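Local coordinates for DNA topoisomerase 2-associated protein PAT1 (Saccharomyces cerevisiae, PDB 5LMG), which activates mRNA decapping and represses translation, its C-terminal domain binding directly to the decapping enzyme Dcp2 and the exonuclease Xrn1, at residues I253-E258 / A275-F280. The protein carries 2 engineered substitutions. Numbering follows the deposited sequence.
Sequences IFPPRE and AYIWAF. Engineered in segment 275-280: Ala279 (natural residue Gln). With EDO (1,2-ethanediol), chain H.
Phe254 lies across Ile277 and runs its far edge into Trp278. Along Phe254, CB stands beside a bound 1,2-ethanediol, probably picked up from the crystallisation solution, 3.7 Å from its O2. CG sits anti to the carbonyl carbon, beside the backbone N (chi1 -68°), and the end of the ring comes nearer to 275-280 than CB does. Ile277 CG2 covers one ring face, set toward the rim, in a CH-pi contact 3.6 Å from the centroid. CD1 and CE1 border that methyl, and CD2 lies between it and O1 of the diol. At the tip, CE2 and CZ both reach CZ2 of Trp278, and CZ stands over the indole face. This is an edge-to-face pair, with six-membered ring centroids 5.3 Å apart and planes at 66°. The same CG2 methyl of Ile277 has Ile253 CD1 on it at 3.5 Å, the two isoleucine side chains passing alongside one another, pointing opposite ways; CD1 of Ile253 also touches Phe280 CD2 at 3.7 Å. The other branch of Ile277 ends in CD1, which meets Pro255 CD tip to tip at 3.9 Å. An alanine at Phe254 would probably open a gap over Ile277 CG2 and leave the indole face without its aromatic partner. No hydrogen bond joins the segments; the contact is apolar and largely buried. It packs the turn that leads into helix 257-267, with Pro256 as N-cap, against the first turns of helix 275-286. Within this mainly helical domain, helix 290-322 lines Phe254 and Trp278, helix 329-355 also meets Trp278, and helix 201-216 packs on Phe280.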
ATOM      1  N   ILE A 253       5.941  -8.925  -6.106  1.00 40.84           N
ATOM      2  CA  ILE A 253       5.477  -8.089  -5.000  1.00 39.58           C
ATOM      3  C   ILE A 253       6.373  -8.301  -3.747  1.00 42.74           C
ATOM      4  O   ILE A 253       6.404  -7.433  -2.877  1.00 42.36           O
ATOM      5  CB  ILE A 253       3.958  -8.256  -4.712  1.00 41.95           C
ATOM      6  CG1 ILE A 253       3.643  -9.595  -3.998  1.00 41.56           C
ATOM      7  CG2 ILE A 253       3.102  -8.058  -5.986  1.00 43.23           C
ATOM      8  CD1 ILE A 253       2.174  -9.793  -3.616  1.00 46.74           C
ATOM      9  N   PHE A 254       7.099  -9.448  -3.674  1.00 38.71           N
ATOM     10  CA  PHE A 254       8.023  -9.776  -2.573  1.00 39.12           C
ATOM     11  C   PHE A 254       9.419  -9.246  -2.964  1.00 44.25           C
ATOM     12  O   PHE A 254       9.986  -9.735  -3.942  1.00 43.85           O
ATOM     13  CB  PHE A 254       8.055 -11.295  -2.308  1.00 40.40           C
ATOM     14  CG  PHE A 254       6.781 -11.870  -1.732  1.00 41.30           C
ATOM     15  CD1 PHE A 254       5.733 -12.255  -2.564  1.00 43.54           C
ATOM     16  CD2 PHE A 254       6.629 -12.029  -0.356  1.00 42.30           C
ATOM     17  CE1 PHE A 254       4.548 -12.784  -2.028  1.00 43.84           C
ATOM     18  CE2 PHE A 254       5.453 -12.570   0.180  1.00 44.19           C
ATOM     19  CZ  PHE A 254       4.423 -12.958  -0.662  1.00 42.07           C
ATOM     20  N   PRO A 255       9.954  -8.206  -2.268  1.00 41.54           N
ATOM     21  CA  PRO A 255      11.263  -7.643  -2.663  1.00 42.43           C
ATOM     22  C   PRO A 255      12.445  -8.595  -2.464  1.00 45.98           C
ATOM     23  O   PRO A 255      12.339  -9.510  -1.634  1.00 44.39           O
ATOM     24  CB  PRO A 255      11.407  -6.392  -1.775  1.00 43.63           C
ATOM     25  CG  PRO A 255      10.040  -6.121  -1.244  1.00 47.55           C
ATOM     26  CD  PRO A 255       9.399  -7.476  -1.115  1.00 43.03           C
ATOM     27  N   PRO A 256      13.575  -8.400  -3.198  1.00 43.28           N
ATOM     28  CA  PRO A 256      14.745  -9.266  -2.985  1.00 44.01           C
ATOM     29  C   PRO A 256      15.304  -9.125  -1.575  1.00 48.08           C
ATOM     30  O   PRO A 256      15.079  -8.116  -0.897  1.00 46.30           O
ATOM     31  CB  PRO A 256      15.768  -8.781  -4.025  1.00 46.27           C
ATOM     32  CG  PRO A 256      15.025  -7.872  -4.936  1.00 50.58           C
ATOM     33  CD  PRO A 256      13.870  -7.340  -4.180  1.00 45.22           C
ATOM     34  N   ARG A 257      16.013 -10.155  -1.138  1.00 45.81           N
ATOM     35  CA  ARG A 257      16.609 -10.228   0.182  1.00 46.38           C
ATOM     36  C   ARG A 257      17.640  -9.135   0.455  1.00 49.61           C
ATOM     37  O   ARG A 257      17.736  -8.657   1.585  1.00 48.96           O
ATOM     38  CB  ARG A 257      17.235 -11.599   0.342  1.00 51.54           C
ATOM     39  CG  ARG A 257      16.887 -12.297   1.643  1.00 68.11           C
ATOM     40  CD  ARG A 257      17.869 -11.960   2.742  1.00 79.57           C
ATOM     41  NE  ARG A 257      19.242 -11.871   2.244  1.00 87.47           N
ATOM     42  CZ  ARG A 257      20.316 -11.828   3.019  1.00 99.23           C
ATOM     43  NH1 ARG A 257      21.524 -11.729   2.482  1.00 84.78           N
ATOM     44  NH2 ARG A 257      20.191 -11.849   4.342  1.00 83.50           N
ATOM     45  N   GLU A 258      18.412  -8.742  -0.575  1.00 46.39           N
ATOM     46  CA  GLU A 258      19.426  -7.685  -0.463  1.00 46.45           C
ATOM     47  C   GLU A 258      18.747  -6.349  -0.133  1.00 49.08           C
ATOM     48  O   GLU A 258      19.281  -5.558   0.650  1.00 47.91           O
ATOM     49  CB  GLU A 258      20.347  -7.579  -1.708  1.00 48.37           C
ATOM     50  CG  GLU A 258      19.911  -8.333  -2.961  1.00 64.53           C
ATOM     51  CD  GLU A 258      19.952  -9.851  -2.893  1.00 77.08           C
ATOM     52  OE1 GLU A 258      21.057 -10.424  -2.741  1.00 68.97           O
ATOM     53  OE2 GLU A 258      18.864 -10.465  -2.963  1.00 63.22           O
ATOM     54  N   ALA A 275       3.560  -7.744   6.253  1.00 42.16           N
ATOM     55  CA  ALA A 275       2.113  -7.792   6.522  1.00 42.17           C
ATOM     56  C   ALA A 275       1.291  -7.157   5.401  1.00 44.42           C
ATOM     57  O   ALA A 275       0.277  -7.732   5.005  1.00 42.81           O
ATOM     58  CB  ALA A 275       1.783  -7.136   7.854  1.00 43.36           C
ATOM     59  N   TYR A 276       1.763  -6.011   4.851  1.00 40.40           N
ATOM     60  CA  TYR A 276       1.118  -5.301   3.736  1.00 40.22           C
ATOM     61  C   TYR A 276       1.080  -6.165   2.439  1.00 41.40           C
ATOM     62  O   TYR A 276       0.200  -5.954   1.606  1.00 39.51           O
ATOM     63  CB  TYR A 276       1.812  -3.944   3.470  1.00 41.20           C
ATOM     64  CG  TYR A 276       3.165  -4.057   2.802  1.00 43.17           C
ATOM     65  CD1 TYR A 276       4.291  -4.445   3.524  1.00 45.44           C
ATOM     66  CD2 TYR A 276       3.323  -3.766   1.447  1.00 43.76           C
ATOM     67  CE1 TYR A 276       5.535  -4.578   2.909  1.00 47.60           C
ATOM     68  CE2 TYR A 276       4.565  -3.890   0.822  1.00 44.51           C
ATOM     69  CZ  TYR A 276       5.671  -4.283   1.563  1.00 50.57           C
ATOM     70  OH  TYR A 276       6.904  -4.416   0.978  1.00 50.26           O
ATOM     71  N   ILE A 277       2.047  -7.097   2.261  1.00 37.19           N
ATOM     72  CA  ILE A 277       2.083  -7.982   1.082  1.00 36.92           C
ATOM     73  C   ILE A 277       0.968  -9.016   1.205  1.00 40.20           C
ATOM     74  O   ILE A 277       0.222  -9.226   0.247  1.00 37.66           O
ATOM     75  CB  ILE A 277       3.475  -8.644   0.846  1.00 40.10           C
ATOM     76  CG1 ILE A 277       4.581  -7.582   0.645  1.00 40.14           C
ATOM     77  CG2 ILE A 277       3.411  -9.615  -0.344  1.00 41.83           C
ATOM     78  CD1 ILE A 277       6.034  -8.099   0.649  1.00 40.83           C
ATOM     79  N   TRP A 278       0.868  -9.663   2.394  1.00 39.32           N
ATOM     80  CA  TRP A 278      -0.169 -10.668   2.657  1.00 39.82           C
ATOM     81  C   TRP A 278      -1.558 -10.033   2.695  1.00 42.46           C
ATOM     82  O   TRP A 278      -2.514 -10.703   2.327  1.00 42.08           O
ATOM     83  CB  TRP A 278       0.140 -11.491   3.924  1.00 38.85           C
ATOM     84  CG  TRP A 278       1.429 -12.259   3.826  1.00 39.63           C
ATOM     85  CD1 TRP A 278       2.620 -11.935   4.413  1.00 42.22           C
ATOM     86  CD2 TRP A 278       1.688 -13.406   2.995  1.00 39.41           C
ATOM     87  NE1 TRP A 278       3.596 -12.826   4.026  1.00 42.01           N
ATOM     88  CE2 TRP A 278       3.056 -13.728   3.139  1.00 43.71           C
ATOM     89  CE3 TRP A 278       0.893 -14.194   2.138  1.00 40.77           C
ATOM     90  CZ2 TRP A 278       3.642 -14.826   2.486  1.00 43.37           C
ATOM     91  CZ3 TRP A 278       1.480 -15.261   1.467  1.00 42.42           C
ATOM     92  CH2 TRP A 278       2.838 -15.568   1.641  1.00 42.96           C
ATOM     93  N   ALA A 279      -1.663  -8.735   3.093  1.00 39.65           N
ATOM     94  CA  ALA A 279      -2.934  -7.987   3.104  1.00 39.00           C
ATOM     95  C   ALA A 279      -3.389  -7.750   1.658  1.00 40.28           C
ATOM     96  O   ALA A 279      -4.567  -7.942   1.348  1.00 37.86           O
ATOM     97  CB  ALA A 279      -2.785  -6.671   3.854  1.00 39.20           C
ATOM     98  N   PHE A 280      -2.448  -7.402   0.764  1.00 36.77           N
ATOM     99  CA  PHE A 280      -2.737  -7.251  -0.657  1.00 36.83           C
ATOM    100  C   PHE A 280      -3.224  -8.587  -1.252  1.00 39.09           C
ATOM    101  O   PHE A 280      -4.241  -8.596  -1.945  1.00 36.54           O
ATOM    102  CB  PHE A 280      -1.510  -6.739  -1.444  1.00 38.86           C
ATOM    103  CG  PHE A 280      -1.664  -6.886  -2.948  1.00 40.22           C
ATOM    104  CD1 PHE A 280      -2.431  -5.980  -3.680  1.00 42.72           C
ATOM    105  CD2 PHE A 280      -1.065  -7.944  -3.625  1.00 41.49           C
ATOM    106  CE1 PHE A 280      -2.588  -6.124  -5.064  1.00 43.65           C
ATOM    107  CE2 PHE A 280      -1.242  -8.104  -5.003  1.00 44.65           C
ATOM    108  CZ  PHE A 280      -1.993  -7.184  -5.721  1.00 43.35           C
TER
HETATM  109  C1  EDO H 804      11.088 -12.975   1.056  1.00 66.28           C
HETATM  110  O1  EDO H 804       9.772 -13.187   1.547  1.00 65.04           O
HETATM  111  C2  EDO H 804      11.030 -12.022  -0.161  1.00 67.62           C
HETATM  112  O2  EDO H 804      10.672 -10.691   0.225  1.00 65.39           O